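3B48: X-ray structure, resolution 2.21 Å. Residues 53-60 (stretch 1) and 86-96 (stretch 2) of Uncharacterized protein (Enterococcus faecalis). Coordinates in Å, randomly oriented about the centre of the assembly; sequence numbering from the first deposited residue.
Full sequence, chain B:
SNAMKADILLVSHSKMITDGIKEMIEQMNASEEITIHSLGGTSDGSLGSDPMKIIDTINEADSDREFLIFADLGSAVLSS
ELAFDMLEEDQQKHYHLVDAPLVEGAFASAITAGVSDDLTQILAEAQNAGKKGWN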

ATOM      1  N   LYS B  53     -15.688   0.073  12.635  1.00 26.35           N
ATOM      2  CA  LYS B  53     -15.769   0.922  11.405  1.00 26.11           C
ATOM      3  C   LYS B  53     -16.256   0.136  10.185  1.00 24.52           C
ATOM      4  O   LYS B  53     -17.100   0.615   9.440  1.00 23.00           O
ATOM      5  CB  LYS B  53     -14.430   1.644  11.137  1.00 25.28           C
ATOM      6  CG  LYS B  53     -14.085   2.615  12.269  1.00 25.80           C
ATOM      7  CD  LYS B  53     -12.757   3.303  12.044  1.00 30.54           C
ATOM      8  CE  LYS B  53     -12.943   4.690  11.466  1.00 31.87           C
ATOM      9  NZ  LYS B  53     -11.623   5.270  11.103  1.00 34.42           N
ATOM     10  N   ILE B  54     -15.730  -1.087  10.057  1.00 23.61           N
ATOM     11  CA  ILE B  54     -16.144  -2.074   9.077  1.00 23.22           C
ATOM     12  C   ILE B  54     -17.599  -2.499   9.306  1.00 24.43           C
ATOM     13  O   ILE B  54     -18.415  -2.399   8.387  1.00 24.11           O
ATOM     14  CB  ILE B  54     -15.218  -3.333   9.118  1.00 23.04           C
ATOM     15  CG1 ILE B  54     -13.735  -2.925   9.059  1.00 22.87           C
ATOM     16  CG2 ILE B  54     -15.556  -4.286   7.988  1.00 20.93           C
ATOM     17  CD1 ILE B  54     -12.683  -4.061   9.191  1.00 22.56           C
ATOM     18  N   ILE B  55     -17.926  -2.938  10.539  1.00 25.66           N
ATOM     19  CA  ILE B  55     -19.278  -3.353  10.891  1.00 25.92           C
ATOM     20  C   ILE B  55     -20.301  -2.255  10.571  1.00 26.26           C
ATOM     21  O   ILE B  55     -21.248  -2.495   9.827  1.00 26.72           O
ATOM     22  CB  ILE B  55     -19.446  -3.794  12.399  1.00 26.61           C
ATOM     23  CG1 ILE B  55     -18.397  -4.824  12.862  1.00 26.76           C
ATOM     24  CG2 ILE B  55     -20.896  -4.302  12.695  1.00 25.86           C
ATOM     25  CD1 ILE B  55     -18.379  -6.069  12.080  1.00 29.65           C
ATOM     26  N   ASP B  56     -20.136  -1.069  11.158  1.00 26.76           N
ATOM     27  CA  ASP B  56     -21.014   0.060  10.854  1.00 26.74           C
ATOM     28  C   ASP B  56     -21.113   0.347   9.338  1.00 26.75           C
ATOM     29  O   ASP B  56     -22.198   0.546   8.823  1.00 27.18           O
ATOM     30  CB  ASP B  56     -20.539   1.311  11.578  1.00 27.07           C
ATOM     31  CG  ASP B  56     -20.770   1.258  13.083  1.00 29.33           C
ATOM     32  OD1 ASP B  56     -21.734   0.592  13.559  1.00 29.80           O
ATOM     33  OD2 ASP B  56     -19.976   1.912  13.796  1.00 31.24           O
ATOM     34  N   THR B  57     -19.983   0.360   8.635  1.00 26.71           N
ATOM     35  CA  THR B  57     -19.979   0.561   7.188  1.00 27.07           C
ATOM     36  C   THR B  57     -20.849  -0.465   6.462  1.00 26.92           C
ATOM     37  O   THR B  57     -21.726  -0.083   5.688  1.00 27.26           O
ATOM     38  CB  THR B  57     -18.535   0.581   6.641  1.00 27.43           C
ATOM     39  OG1 THR B  57     -17.812   1.655   7.266  1.00 25.96           O
ATOM     40  CG2 THR B  57     -18.539   0.764   5.159  1.00 28.04           C
ATOM     41  N   ILE B  58     -20.641  -1.752   6.738  1.00 27.03           N
ATOM     42  CA  ILE B  58     -21.518  -2.801   6.196  1.00 27.71           C
ATOM     43  C   ILE B  58     -22.992  -2.644   6.624  1.00 28.11           C
ATOM     44  O   ILE B  58     -23.904  -2.806   5.819  1.00 28.41           O
ATOM     45  CB  ILE B  58     -21.069  -4.227   6.601  1.00 28.24           C
ATOM     46  CG1 ILE B  58     -19.567  -4.492   6.369  1.00 26.68           C
ATOM     47  CG2 ILE B  58     -22.048  -5.304   6.054  1.00 26.89           C
ATOM     48  CD1 ILE B  58     -19.079  -4.279   5.032  1.00 28.80           C
ATOM     49  N   ASN B  59     -23.222  -2.325   7.887  1.00 28.64           N
ATOM     50  CA  ASN B  59     -24.578  -2.126   8.367  1.00 29.27           C
ATOM     51  C   ASN B  59     -25.268  -0.877   7.767  1.00 29.62           C
ATOM     52  O   ASN B  59     -26.485  -0.851   7.632  1.00 29.82           O
ATOM     53  CB  ASN B  59     -24.621  -2.111   9.899  1.00 29.58           C
ATOM     54  CG  ASN B  59     -24.796  -3.510  10.503  1.00 31.13           C
ATOM     55  OD1 ASN B  59     -25.423  -4.394   9.907  1.00 31.54           O
ATOM     56  ND2 ASN B  59     -24.260  -3.702  11.702  1.00 31.96           N
ATOM     57  N   GLU B  60     -24.487   0.133   7.395  1.00 29.46           N
ATOM     58  CA  GLU B  60     -25.033   1.385   6.880  1.00 30.22           C
ATOM     59  C   GLU B  60     -25.232   1.352   5.358  1.00 30.05           C
ATOM     60  O   GLU B  60     -25.949   2.182   4.803  1.00 29.67           O
ATOM     61  CB  GLU B  60     -24.155   2.579   7.305  1.00 30.19           C
ATOM     62  CG  GLU B  60     -24.453   3.059   8.732  1.00 32.81           C
ATOM     63  CD  GLU B  60     -23.221   3.523   9.526  1.00 35.45           C
ATOM     64  OE1 GLU B  60     -22.084   3.518   8.988  1.00 37.24           O
ATOM     65  OE2 GLU B  60     -23.400   3.891  10.712  1.00 36.88           O
HETATM   66  N   MSE B  86     -18.506 -11.043  13.572  1.00 28.60           N
HETATM   67  CA  MSE B  86     -19.530 -10.188  14.228  1.00 29.22           C
HETATM   68  C   MSE B  86     -20.797  -9.977  13.388  1.00 29.42           C
HETATM   69  O   MSE B  86     -21.835  -9.512  13.883  1.00 29.48           O
HETATM   70  CB  MSE B  86     -18.936  -8.810  14.588  1.00 29.41           C
HETATM   71  CG  MSE B  86     -17.822  -8.814  15.641  1.00 29.47           C
HETATM   72 SE   MSE B  86     -18.381  -9.627  17.309  1.00 36.44          SE
HETATM   73  CE  MSE B  86     -17.753 -11.478  17.103  1.00 31.87           C
ATOM     74  N   LEU B  87     -20.694 -10.300  12.109  1.00 29.18           N
ATOM     75  CA  LEU B  87     -21.769 -10.064  11.174  1.00 30.01           C
ATOM     76  C   LEU B  87     -22.830 -11.181  11.201  1.00 30.39           C
ATOM     77  O   LEU B  87     -22.543 -12.317  11.583  1.00 30.43           O
ATOM     78  CB  LEU B  87     -21.180  -9.919   9.771  1.00 29.72           C
ATOM     79  CG  LEU B  87     -20.241  -8.730   9.522  1.00 30.57           C
ATOM     80  CD1 LEU B  87     -19.504  -8.927   8.226  1.00 30.76           C
ATOM     81  CD2 LEU B  87     -21.000  -7.416   9.532  1.00 29.88           C
ATOM     82  N   GLU B  88     -24.053 -10.839  10.790  1.00 30.93           N
ATOM     83  CA  GLU B  88     -25.100 -11.829  10.493  1.00 31.17           C
ATOM     84  C   GLU B  88     -24.635 -12.771   9.387  1.00 31.33           C
ATOM     85  O   GLU B  88     -23.739 -12.432   8.611  1.00 31.86           O
ATOM     86  CB  GLU B  88     -26.387 -11.126  10.026  1.00 31.13           C
ATOM     87  CG  GLU B  88     -27.143 -10.364  11.080  1.00 31.74           C
ATOM     88  CD  GLU B  88     -27.491 -11.224  12.263  1.00 34.21           C
ATOM     89  OE1 GLU B  88     -28.201 -12.241  12.092  1.00 35.70           O
ATOM     90  OE2 GLU B  88     -27.054 -10.882  13.379  1.00 36.46           O
ATOM     91  N   GLU B  89     -25.271 -13.934   9.306  1.00 31.73           N
ATOM     92  CA  GLU B  89     -24.970 -14.964   8.307  1.00 31.95           C
ATOM     93  C   GLU B  89     -25.161 -14.493   6.851  1.00 31.92           C
ATOM     94  O   GLU B  89     -24.333 -14.774   5.984  1.00 31.72           O
ATOM     95  CB  GLU B  89     -25.875 -16.159   8.564  1.00 32.32           C
ATOM     96  CG  GLU B  89     -25.168 -17.469   8.858  1.00 33.98           C
ATOM     97  CD  GLU B  89     -26.033 -18.419   9.706  1.00 34.57           C
ATOM     98  OE1 GLU B  89     -27.253 -18.165   9.833  1.00 34.58           O
ATOM     99  OE2 GLU B  89     -25.485 -19.405  10.258  1.00 34.14           O
ATOM    100  N   ASP B  90     -26.273 -13.804   6.581  1.00 31.86           N
ATOM    101  CA  ASP B  90     -26.515 -13.219   5.260  1.00 31.57           C
ATOM    102  C   ASP B  90     -25.357 -12.295   4.841  1.00 30.84           C
ATOM    103  O   ASP B  90     -24.996 -12.246   3.666  1.00 31.44           O
ATOM    104  CB  ASP B  90     -27.892 -12.498   5.179  1.00 32.10           C
ATOM    105  CG  ASP B  90     -28.309 -11.787   6.511  1.00 34.76           C
ATOM    106  OD1 ASP B  90     -28.118 -10.545   6.639  1.00 35.97           O
ATOM    107  OD2 ASP B  90     -28.841 -12.473   7.430  1.00 36.55           O
ATOM    108  N   GLN B  91     -24.773 -11.598   5.813  1.00 29.38           N
ATOM    109  CA  GLN B  91     -23.729 -10.579   5.568  1.00 28.42           C
ATOM    110  C   GLN B  91     -22.352 -11.190   5.306  1.00 28.13           C
ATOM    111  O   GLN B  91     -21.562 -10.640   4.531  1.00 27.87           O
ATOM    112  CB  GLN B  91     -23.622  -9.594   6.741  1.00 27.54           C
ATOM    113  CG  GLN B  91     -24.858  -8.746   6.974  1.00 27.78           C
ATOM    114  CD  GLN B  91     -24.768  -7.880   8.237  1.00 28.36           C
ATOM    115  OE1 GLN B  91     -24.344  -8.334   9.301  1.00 28.92           O
ATOM    116  NE2 GLN B  91     -25.200  -6.637   8.119  1.00 28.66           N
ATOM    117  N   GLN B  92     -22.073 -12.315   5.963  1.00 27.69           N
ATOM    118  CA  GLN B  92     -20.834 -13.040   5.785  1.00 27.42           C
ATOM    119  C   GLN B  92     -20.671 -13.521   4.359  1.00 27.68           C
ATOM    120  O   GLN B  92     -19.569 -13.523   3.833  1.00 28.74           O
ATOM    121  CB  GLN B  92     -20.755 -14.209   6.772  1.00 27.33           C
ATOM    122  CG  GLN B  92     -20.314 -13.811   8.199  1.00 26.76           C
ATOM    123  CD  GLN B  92     -20.473 -14.955   9.196  1.00 26.95           C
ATOM    124  OE1 GLN B  92     -21.157 -15.925   8.911  1.00 28.81           O
ATOM    125  NE2 GLN B  92     -19.867 -14.832  10.376  1.00 23.23           N
ATOM    126  N   LYS B  93     -21.771 -13.900   3.724  1.00 28.15           N
ATOM    127  CA  LYS B  93     -21.772 -14.412   2.346  1.00 28.72           C
ATOM    128  C   LYS B  93     -21.374 -13.313   1.337  1.00 28.88           C
ATOM    129  O   LYS B  93     -20.936 -13.589   0.209  1.00 28.40           O
ATOM    130  CB  LYS B  93     -23.146 -15.036   2.031  1.00 29.26           C
ATOM    131  CG  LYS B  93     -23.395 -15.390   0.559  1.00 30.22           C
ATOM    132  CD  LYS B  93     -24.397 -16.514   0.395  1.00 32.30           C
ATOM    133  CE  LYS B  93     -23.756 -17.885   0.662  1.00 33.11           C
ATOM    134  NZ  LYS B  93     -24.771 -18.848   1.175  1.00 32.26           N
ATOM    135  N   HIS B  94     -21.511 -12.064   1.780  1.00 28.71           N
ATOM    136  CA  HIS B  94     -21.118 -10.919   0.987  1.00 28.63           C
ATOM    137  C   HIS B  94     -19.831 -10.229   1.461  1.00 27.90           C
ATOM    138  O   HIS B  94     -19.507  -9.158   0.979  1.00 27.55           O
ATOM    139  CB  HIS B  94     -22.294  -9.940   0.892  1.00 29.02           C
ATOM    140  CG  HIS B  94     -23.498 -10.538   0.239  1.00 30.19           C
ATOM    141  ND1 HIS B  94     -23.442 -11.156  -0.995  1.00 31.41           N
ATOM    142  CD2 HIS B  94     -24.780 -10.654   0.659  1.00 32.51           C
ATOM    143  CE1 HIS B  94     -24.640 -11.614  -1.310  1.00 30.67           C
ATOM    144  NE2 HIS B  94     -25.471 -11.317  -0.326  1.00 30.47           N
ATOM    145  N   TYR B  95     -19.103 -10.851   2.395  1.00 27.37           N
ATOM    146  CA  TYR B  95     -17.885 -10.256   2.972  1.00 26.96           C
ATOM    147  C   TYR B  95     -16.642 -11.023   2.532  1.00 27.11           C
ATOM    148  O   TYR B  95     -16.504 -12.238   2.801  1.00 26.52           O
ATOM    149  CB  TYR B  95     -18.001 -10.269   4.485  1.00 26.80           C
ATOM    150  CG  TYR B  95     -16.916  -9.571   5.308  1.00 27.20           C
ATOM    151  CD1 TYR B  95     -17.196  -8.348   5.920  1.00 27.60           C
ATOM    152  CD2 TYR B  95     -15.661 -10.172   5.571  1.00 26.69           C
ATOM    153  CE1 TYR B  95     -16.263  -7.714   6.720  1.00 27.35           C
ATOM    154  CE2 TYR B  95     -14.713  -9.525   6.393  1.00 25.59           C
ATOM    155  CZ  TYR B  95     -15.050  -8.293   6.956  1.00 25.14           C
ATOM    156  OH  TYR B  95     -14.226  -7.596   7.766  1.00 25.54           O
ATOM    157  N   HIS B  96     -15.739 -10.316   1.854  1.00 27.53           N
ATOM    158  CA  HIS B  96     -14.571 -10.961   1.230  1.00 27.96           C
ATOM    159  C   HIS B  96     -13.261 -10.341   1.698  1.00 28.13           C
ATOM    160  O   HIS B  96     -12.925  -9.199   1.321  1.00 29.33           O
ATOM    161  CB  HIS B  96     -14.621 -10.921  -0.316  1.00 28.03           C
ATOM    162  CG  HIS B  96     -15.992 -11.122  -0.913  1.00 26.96           C
ATOM    163  ND1 HIS B  96     -16.483 -12.359  -1.262  1.00 28.40           N
ATOM    164  CD2 HIS B  96     -16.950 -10.228  -1.258  1.00 26.67           C
ATOM    165  CE1 HIS B  96     -17.693 -12.224  -1.780  1.00 28.74           C
ATOM    166  NE2 HIS B  96     -18.001 -10.938  -1.785  1.00 28.46           N
TER

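The contact is a small, mostly apolar packing of one helical face against a loop, a short helix and the start of a strand, with a single side-chain hydrogen bond at its exposed margin. It buries 348 Å², summed over both sides.

Stretch 1 is helical throughout, as its i to i+4 bonds attest: Ile58 N to Ile54 O and Asn59 N to Ile55 O are both 2.8 Å. That periodicity places Ile54, Ile55, Ile58 and Asn59 on the side that meets stretch 2, while Lys53, Asp56, Thr57 and Glu60 make no contact with it. Stretch 2 is more irregular. Glu88 occupies the N-cap position before the helical residues 89-92, a type I turn runs from Gln92 to Tyr95, closed by Tyr95 N to Gln92 O at 3.1 Å, and a strand begins at Tyr95. The backbones remain well apart, with CA atoms 7.2 Å apart for Ile55 and Leu87 and 8.1 Å for Ile58 and Gln91, so side chains bridge the gap.

Leu87 joins two isoleucines one helical turn apart. Its CD2 lies 3.9 Å from Ile55 CD1 and 4.2 Å from Ile58 CG2, van der Waals distances that suit the burial of all three residues. Ile55 and Leu87 both have sideways CA-to-CB bonds, yet their ends come nearer the other stretch. Ile55 CD1 also touches Met86 CB at 3.8 Å. This selenomethionine contributes the base of its side chain, since its end leads away. Farther along, Ile54 CG2 meets the Tyr95 ring at its edge, near the ring plane, 3.7 Å from Tyr95 CE1 and 3.6 Å from Tyr95 OH. The hydroxyl is hydrogen-bonded elsewhere in the structure, so its polarity is satisfied despite the buried setting.

The polar link is Gln91 NE2 to Asn59 OD1, at 2.9 Å with an N-H...acceptor angle of 158°, a short and nearly straight bond between an amide donor and a carbonyl acceptor. Asn59 is exposed, and although its CA-to-CB bond points sideways, its end approaches stretch 2. The other half of the Gln91 amide works within its own stretch: Glu88 N donates to Gln91 OE1 at 2.9 Å and 143°. One side chain thus ties the start of the short helix to the neighbouring helix. Gln91 NE2 also lies 4.0 Å from Ile58 CG2, so the amide that makes the polar link packs beside the apolar cluster.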